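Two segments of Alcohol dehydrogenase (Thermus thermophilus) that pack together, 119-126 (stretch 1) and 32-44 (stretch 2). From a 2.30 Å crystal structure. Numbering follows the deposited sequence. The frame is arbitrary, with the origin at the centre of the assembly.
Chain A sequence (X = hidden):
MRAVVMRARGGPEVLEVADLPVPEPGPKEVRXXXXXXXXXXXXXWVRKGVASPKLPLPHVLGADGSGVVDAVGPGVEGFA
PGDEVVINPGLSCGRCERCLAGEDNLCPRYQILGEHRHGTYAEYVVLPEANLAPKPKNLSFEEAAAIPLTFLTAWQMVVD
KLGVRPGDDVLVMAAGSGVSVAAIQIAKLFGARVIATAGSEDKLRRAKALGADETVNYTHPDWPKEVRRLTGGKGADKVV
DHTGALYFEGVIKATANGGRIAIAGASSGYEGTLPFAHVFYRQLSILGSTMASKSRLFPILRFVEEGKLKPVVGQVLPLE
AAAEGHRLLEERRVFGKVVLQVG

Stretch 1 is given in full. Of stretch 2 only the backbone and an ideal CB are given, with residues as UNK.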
ATOM      1  N   GLY A 119      -7.249 -34.539 -12.015  1.00 32.35           N
ATOM      2  CA  GLY A 119      -7.763 -33.890 -10.821  1.00 28.46           C
ATOM      3  C   GLY A 119      -8.398 -34.741  -9.741  1.00 26.05           C
ATOM      4  O   GLY A 119      -7.978 -35.869  -9.478  1.00 23.31           O
ATOM      5  N   THR A 120      -9.442 -34.193  -9.127  1.00 25.61           N
ATOM      6  CA  THR A 120     -10.127 -34.860  -8.033  1.00 24.31           C
ATOM      7  C   THR A 120     -11.311 -35.776  -8.332  1.00 25.20           C
ATOM      8  O   THR A 120     -11.908 -36.300  -7.406  1.00 26.89           O
ATOM      9  CB  THR A 120     -10.553 -33.810  -6.966  1.00 24.29           C
ATOM     10  OG1 THR A 120     -11.400 -32.817  -7.565  1.00 19.92           O
ATOM     11  CG2 THR A 120      -9.315 -33.133  -6.385  1.00 22.89           C
ATOM     12  N   TYR A 121     -11.654 -35.981  -9.600  1.00 25.26           N
ATOM     13  CA  TYR A 121     -12.771 -36.871  -9.939  1.00 25.40           C
ATOM     14  C   TYR A 121     -12.353 -38.345  -9.859  1.00 27.12           C
ATOM     15  O   TYR A 121     -12.699 -39.143 -10.736  1.00 28.83           O
ATOM     16  CB  TYR A 121     -13.261 -36.628 -11.358  1.00 24.12           C
ATOM     17  CG  TYR A 121     -14.084 -35.368 -11.583  1.00 24.95           C
ATOM     18  CD1 TYR A 121     -13.809 -34.176 -10.908  1.00 24.22           C
ATOM     19  CD2 TYR A 121     -15.044 -35.341 -12.586  1.00 22.68           C
ATOM     20  CE1 TYR A 121     -14.468 -32.990 -11.244  1.00 24.47           C
ATOM     21  CE2 TYR A 121     -15.710 -34.176 -12.933  1.00 23.61           C
ATOM     22  CZ  TYR A 121     -15.414 -33.003 -12.270  1.00 25.37           C
ATOM     23  OH  TYR A 121     -16.032 -31.848 -12.661  1.00 24.44           O
ATOM     24  N   ALA A 122     -11.609 -38.707  -8.818  1.00 26.16           N
ATOM     25  CA  ALA A 122     -11.159 -40.080  -8.613  1.00 25.18           C
ATOM     26  C   ALA A 122     -11.043 -40.375  -7.123  1.00 25.25           C
ATOM     27  O   ALA A 122     -11.229 -39.492  -6.297  1.00 26.70           O
ATOM     28  CB  ALA A 122      -9.816 -40.286  -9.293  1.00 25.93           C
ATOM     29  N   GLU A 123     -10.726 -41.621  -6.800  1.00 24.05           N
ATOM     30  CA  GLU A 123     -10.573 -42.043  -5.420  1.00 25.61           C
ATOM     31  C   GLU A 123      -9.215 -41.647  -4.852  1.00 24.94           C
ATOM     32  O   GLU A 123      -9.018 -41.687  -3.651  1.00 26.91           O
ATOM     33  CB  GLU A 123     -10.752 -43.569  -5.304  1.00 27.44           C
ATOM     34  CG  GLU A 123     -12.136 -44.094  -5.687  1.00 26.73           C
ATOM     35  CD  GLU A 123     -12.209 -45.610  -5.686  1.00 29.39           C
ATOM     36  OE1 GLU A 123     -11.352 -46.253  -6.334  1.00 31.52           O
ATOM     37  OE2 GLU A 123     -13.128 -46.171  -5.046  1.00 32.51           O
ATOM     38  N   TYR A 124      -8.275 -41.288  -5.716  1.00 25.23           N
ATOM     39  CA  TYR A 124      -6.947 -40.895  -5.266  1.00 24.94           C
ATOM     40  C   TYR A 124      -6.343 -39.830  -6.158  1.00 25.29           C
ATOM     41  O   TYR A 124      -6.640 -39.753  -7.347  1.00 25.50           O
ATOM     42  CB  TYR A 124      -5.990 -42.093  -5.240  1.00 24.79           C
ATOM     43  CG  TYR A 124      -6.438 -43.222  -4.360  1.00 25.01           C
ATOM     44  CD1 TYR A 124      -7.317 -44.201  -4.835  1.00 24.43           C
ATOM     45  CD2 TYR A 124      -5.994 -43.309  -3.038  1.00 23.53           C
ATOM     46  CE1 TYR A 124      -7.745 -45.234  -4.003  1.00 25.16           C
ATOM     47  CE2 TYR A 124      -6.424 -44.337  -2.209  1.00 25.61           C
ATOM     48  CZ  TYR A 124      -7.294 -45.296  -2.700  1.00 24.92           C
ATOM     49  OH  TYR A 124      -7.712 -46.318  -1.876  1.00 29.29           O
ATOM     50  N   VAL A 125      -5.485 -39.007  -5.581  1.00 23.85           N
ATOM     51  CA  VAL A 125      -4.843 -37.978  -6.356  1.00 25.07           C
ATOM     52  C   VAL A 125      -3.515 -37.702  -5.672  1.00 26.27           C
ATOM     53  O   VAL A 125      -3.400 -37.784  -4.451  1.00 26.30           O
ATOM     54  CB  VAL A 125      -5.742 -36.698  -6.438  1.00 25.77           C
ATOM     55  CG1 VAL A 125      -5.821 -36.020  -5.082  1.00 25.30           C
ATOM     56  CG2 VAL A 125      -5.206 -35.747  -7.507  1.00 24.63           C
ATOM     57  N   VAL A 126      -2.505 -37.407  -6.471  1.00 27.25           N
ATOM     58  CA  VAL A 126      -1.188 -37.140  -5.942  1.00 28.78           C
ATOM     59  C   VAL A 126      -0.798 -35.723  -6.261  1.00 31.83           C
ATOM     60  O   VAL A 126      -0.835 -35.317  -7.422  1.00 33.39           O
ATOM     61  CB  VAL A 126      -0.144 -38.071  -6.573  1.00 28.73           C
ATOM     62  CG1 VAL A 126       1.252 -37.527  -6.331  1.00 28.58           C
ATOM     63  CG2 VAL A 126      -0.279 -39.465  -6.005  1.00 28.48           C
ATOM     64  N   UNK A  32      -3.552 -38.483  -1.806  1.00 33.48           N
ATOM     65  CA  UNK A  32      -4.715 -38.296  -0.967  1.00 32.02           C
ATOM     66  C   UNK A  32      -5.847 -39.220  -1.390  1.00 32.52           C
ATOM     67  O   UNK A  32      -6.101 -39.400  -2.579  1.00 34.01           O
ATOM     68  CB  UNK A  32      -5.173 -36.837  -1.012  1.00 32.02           C
ATOM     69  N   UNK A  33      -6.512 -39.832  -0.418  1.00 30.17           N
ATOM     70  CA  UNK A  33      -7.654 -40.672  -0.728  1.00 28.07           C
ATOM     71  C   UNK A  33      -8.807 -39.678  -0.606  1.00 28.45           C
ATOM     72  O   UNK A  33      -9.113 -39.203   0.494  1.00 27.25           O
ATOM     73  CB  UNK A  33      -7.789 -41.889   0.190  1.00 28.07           C
ATOM     74  N   UNK A  34      -9.414 -39.343  -1.742  1.00 26.24           N
ATOM     75  CA  UNK A  34     -10.508 -38.369  -1.801  1.00 26.35           C
ATOM     76  C   UNK A  34     -11.843 -38.828  -1.207  1.00 25.07           C
ATOM     77  O   UNK A  34     -12.194 -40.003  -1.254  1.00 26.01           O
ATOM     78  CB  UNK A  34     -10.738 -37.977  -3.262  1.00 26.35           C
ATOM     79  N   UNK A  35     -12.578 -37.874  -0.652  1.00 24.00           N
ATOM     80  CA  UNK A  35     -13.878 -38.131  -0.056  1.00 24.08           C
ATOM     81  C   UNK A  35     -14.941 -37.342  -0.818  1.00 23.92           C
ATOM     82  O   UNK A  35     -16.081 -37.779  -0.983  1.00 24.23           O
ATOM     83  CB  UNK A  35     -13.882 -37.763   1.429  1.00 24.08           C
ATOM     84  N   UNK A  36     -14.543 -36.169  -1.285  1.00 22.35           N
ATOM     85  CA  UNK A  36     -15.438 -35.311  -2.018  1.00 23.15           C
ATOM     86  C   UNK A  36     -14.661 -34.459  -3.007  1.00 24.18           C
ATOM     87  O   UNK A  36     -13.540 -34.028  -2.730  1.00 26.07           O
ATOM     88  CB  UNK A  36     -16.242 -34.430  -1.060  1.00 23.15           C
ATOM     89  N   UNK A  37     -15.250 -34.244  -4.175  1.00 23.88           N
ATOM     90  CA  UNK A  37     -14.641 -33.405  -5.194  1.00 24.26           C
ATOM     91  C   UNK A  37     -15.717 -32.395  -5.540  1.00 24.94           C
ATOM     92  O   UNK A  37     -16.844 -32.765  -5.889  1.00 25.77           O
ATOM     93  CB  UNK A  37     -14.166 -34.199  -6.413  1.00 24.26           C
ATOM     94  N   UNK A  38     -15.374 -31.122  -5.416  1.00 23.76           N
ATOM     95  CA  UNK A  38     -16.315 -30.061  -5.714  1.00 23.94           C
ATOM     96  C   UNK A  38     -16.192 -29.712  -7.179  1.00 24.49           C
ATOM     97  O   UNK A  38     -15.101 -29.741  -7.744  1.00 24.62           O
ATOM     98  CB  UNK A  38     -16.073 -28.834  -4.832  1.00 23.94           C
ATOM     99  N   UNK A  39     -17.326 -29.379  -7.787  1.00 25.48           N
ATOM    100  CA  UNK A  39     -17.391 -29.029  -9.201  1.00 26.03           C
ATOM    101  C   UNK A  39     -17.216 -27.538  -9.453  1.00 25.59           C
ATOM    102  O   UNK A  39     -17.831 -26.714  -8.786  1.00 24.79           O
ATOM    103  CB  UNK A  39     -18.726 -29.492  -9.787  1.00 26.03           C
ATOM    104  N   UNK A  40     -16.381 -27.194 -10.428  1.00 27.29           N
ATOM    105  CA  UNK A  40     -16.153 -25.796 -10.796  1.00 28.22           C
ATOM    106  C   UNK A  40     -16.431 -25.563 -12.286  1.00 29.04           C
ATOM    107  O   UNK A  40     -16.346 -26.488 -13.092  1.00 29.86           O
ATOM    108  CB  UNK A  40     -14.718 -25.388 -10.459  1.00 28.22           C
ATOM    109  N   UNK A  41     -16.765 -24.332 -12.653  1.00 31.45           N
ATOM    110  CA  UNK A  41     -17.071 -24.036 -14.047  1.00 34.62           C
ATOM    111  C   UNK A  41     -15.884 -24.333 -14.958  1.00 34.70           C
ATOM    112  O   UNK A  41     -16.038 -24.572 -16.164  1.00 34.90           O
ATOM    113  CB  UNK A  41     -17.491 -22.572 -14.195  1.00 34.62           C
ATOM    114  N   UNK A  42     -14.704 -24.336 -14.354  1.00 33.24           N
ATOM    115  CA  UNK A  42     -13.471 -24.635 -15.059  1.00 34.31           C
ATOM    116  C   UNK A  42     -13.508 -26.067 -15.607  1.00 34.35           C
ATOM    117  O   UNK A  42     -13.045 -26.323 -16.725  1.00 32.47           O
ATOM    118  CB  UNK A  42     -12.267 -24.441 -14.135  1.00 34.31           C
ATOM    119  N   UNK A  43     -14.052 -26.999 -14.826  1.00 32.16           N
ATOM    120  CA  UNK A  43     -14.129 -28.380 -15.282  1.00 30.80           C
ATOM    121  C   UNK A  43     -14.976 -28.431 -16.556  1.00 29.90           C
ATOM    122  O   UNK A  43     -14.743 -29.272 -17.417  1.00 29.44           O
ATOM    123  CB  UNK A  43     -14.714 -29.285 -14.196  1.00 30.80           C
ATOM    124  N   UNK A  44     -15.955 -27.535 -16.673  1.00 29.77           N
ATOM    125  CA  UNK A  44     -16.826 -27.519 -17.845  1.00 31.12           C
ATOM    126  C   UNK A  44     -16.095 -27.019 -19.086  1.00 33.19           C
ATOM    127  O   UNK A  44     -16.253 -27.582 -20.172  1.00 34.95           O
ATOM    128  CB  UNK A  44     -18.053 -26.646 -17.578  1.00 31.12           C
TER

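Position 32 lies in a strand that runs antiparallel to 124-126. Its N donates to V125 O at 2.7 Å, and V125 N donates back to its O at 3.1 Å. The CB points to the same sheet face as the V125 side chain. The extended backbone suits a beta-branched residue, and the V125 side chain on the same face favours an apolar one. The residue is V32; its CB lies 4.2 Å from V125 CG1.

Position 33 pairs with Y124 without backbone hydrogen bonds, their CA atoms 4.6 Å apart. The CB points to the face that carries the Y124 side chain, and the ideal CB is 3.7 Å from Y124 CE2. A long chain with aliphatic carbons could lie along the tyrosine; Leu, Lys, Arg or Gln would all do. It is R33, whose CG comes to 3.5 Å from Y124 CE2.

Position 34 points toward stretch 1. Its N donates to E123 O at 3.0 Å. The ideal CB is 3.4 Å from A122 O. Beyond it, T120 and V125 offer an apolar site edged by carbonyls, so a medium-sized apolar residue fits; Leu, Ile, Val and Met are candidates. It is L34. Its CD1 packs 3.9 Å from V125 CG1 and closes to 3.0 Å from A122 O and 3.2 Å from T120 O. A water donates to L34 O at 2.9 Å and to E123 O at 3.0 Å.

Positions 35 and 36 have CBs that point away, so stretch 1 sets little preference. The chain turns a corner at the first. They are K35 and A36.

Position 37 points toward T120, and its ideal CB is already only 3.2 Å from T120 O. A small residue, Ala, Ser or Gly, suits this tight spot. It is A37, with CB 3.4 Å from T120 OG1.

Position 38 points away and is unconstrained from here; it is A38.

Position 39 points sideways, with the ideal CB 4.6 Å from Y121 OH. An apolar chain could reach the tyrosine ring. It is L39, whose CD1 lies 4.3 Å from Y121 CZ.

Positions 40, 41 and 42 make no contact with stretch 1, which leaves their side chains open. They are N40, H41 and L42.

Position 43 is helical and points toward Y121; its ideal CB is 3.3 Å from the OH. The hydroxyl calls for a short polar partner, with Asp, Asn or Ser plausible. It is D43. Y121 OH donates to D43 OD2 at 2.6 Å, at the ring edge. The same OD2 accepts from N40 N at 3.2 Å.

Position 44 points away in the helix; it is V44.

Stretch 2, residues 32-44: VRLKAAALNHLDV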
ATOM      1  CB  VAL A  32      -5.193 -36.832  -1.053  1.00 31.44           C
ATOM      2  CG1 VAL A  32      -6.457 -36.645  -0.239  1.00 30.17           C
ATOM      3  CG2 VAL A  32      -4.092 -35.905  -0.563  1.00 31.75           C
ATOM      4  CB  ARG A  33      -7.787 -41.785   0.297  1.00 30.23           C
ATOM      5  CG  ARG A  33      -8.775 -42.864  -0.082  1.00 32.63           C
ATOM      6  CD  ARG A  33      -8.637 -44.041   0.859  1.00 36.22           C
ATOM      7  NE  ARG A  33      -9.120 -43.738   2.208  1.00 37.53           N
ATOM      8  CZ  ARG A  33     -10.409 -43.616   2.514  1.00 39.74           C
ATOM      9  NH1 ARG A  33     -11.336 -43.774   1.566  1.00 40.94           N
ATOM     10  NH2 ARG A  33     -10.781 -43.349   3.758  1.00 35.67           N
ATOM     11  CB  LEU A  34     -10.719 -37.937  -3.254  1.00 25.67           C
ATOM     12  CG  LEU A  34      -9.542 -37.160  -3.855  1.00 28.72           C
ATOM     13  CD1 LEU A  34      -9.556 -37.226  -5.370  1.00 29.58           C
ATOM     14  CD2 LEU A  34      -9.595 -35.725  -3.369  1.00 25.70           C
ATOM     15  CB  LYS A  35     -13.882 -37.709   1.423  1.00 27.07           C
ATOM     16  CG  LYS A  35     -13.182 -38.673   2.402  1.00 27.13           C
ATOM     17  CD  LYS A  35     -13.729 -40.092   2.274  1.00 31.10           C
ATOM     18  CE  LYS A  35     -13.300 -41.023   3.415  1.00 35.09           C
ATOM     19  NZ  LYS A  35     -14.153 -40.915   4.640  1.00 39.03           N
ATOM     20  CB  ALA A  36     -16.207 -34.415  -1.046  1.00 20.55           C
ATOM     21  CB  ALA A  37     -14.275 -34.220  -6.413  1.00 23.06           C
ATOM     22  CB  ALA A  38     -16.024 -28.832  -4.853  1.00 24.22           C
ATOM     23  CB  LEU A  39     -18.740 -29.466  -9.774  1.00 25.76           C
ATOM     24  CG  LEU A  39     -18.938 -30.868 -10.350  1.00 28.30           C
ATOM     25  CD1 LEU A  39     -18.496 -31.953  -9.392  1.00 25.54           C
ATOM     26  CD2 LEU A  39     -20.425 -31.027 -10.707  1.00 27.44           C
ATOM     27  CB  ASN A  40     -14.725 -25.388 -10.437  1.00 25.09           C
ATOM     28  CG  ASN A  40     -14.556 -25.157  -8.961  1.00 24.83           C
ATOM     29  OD1 ASN A  40     -13.956 -25.960  -8.251  1.00 25.86           O
ATOM     30  ND2 ASN A  40     -15.099 -24.050  -8.483  1.00 23.33           N
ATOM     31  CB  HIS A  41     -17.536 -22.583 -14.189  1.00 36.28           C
ATOM     32  CG  HIS A  41     -18.877 -22.324 -13.575  1.00 39.46           C
ATOM     33  ND1 HIS A  41     -20.050 -22.801 -14.120  1.00 39.06           N
ATOM     34  CD2 HIS A  41     -19.226 -21.679 -12.437  1.00 41.60           C
ATOM     35  CE1 HIS A  41     -21.064 -22.465 -13.343  1.00 41.02           C
ATOM     36  NE2 HIS A  41     -20.592 -21.783 -12.313  1.00 43.27           N
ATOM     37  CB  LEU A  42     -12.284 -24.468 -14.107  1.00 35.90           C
ATOM     38  CG  LEU A  42     -10.894 -24.829 -14.630  1.00 37.71           C
ATOM     39  CD1 LEU A  42     -10.639 -24.151 -15.976  1.00 38.16           C
ATOM     40  CD2 LEU A  42      -9.864 -24.408 -13.603  1.00 38.03           C
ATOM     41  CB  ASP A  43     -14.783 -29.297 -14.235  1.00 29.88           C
ATOM     42  CG  ASP A  43     -14.230 -29.106 -12.828  1.00 30.67           C
ATOM     43  OD1 ASP A  43     -13.167 -28.480 -12.659  1.00 30.10           O
ATOM     44  OD2 ASP A  43     -14.877 -29.596 -11.880  1.00 29.55           O
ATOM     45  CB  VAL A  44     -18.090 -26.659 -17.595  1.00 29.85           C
ATOM     46  CG1 VAL A  44     -18.929 -26.571 -18.859  1.00 26.50           C
ATOM     47  CG2 VAL A  44     -18.913 -27.278 -16.473  1.00 28.01           C
TER
HETATM   48  O   HOH W   1     -11.439 -42.623  -2.218  1.00 55.26           O
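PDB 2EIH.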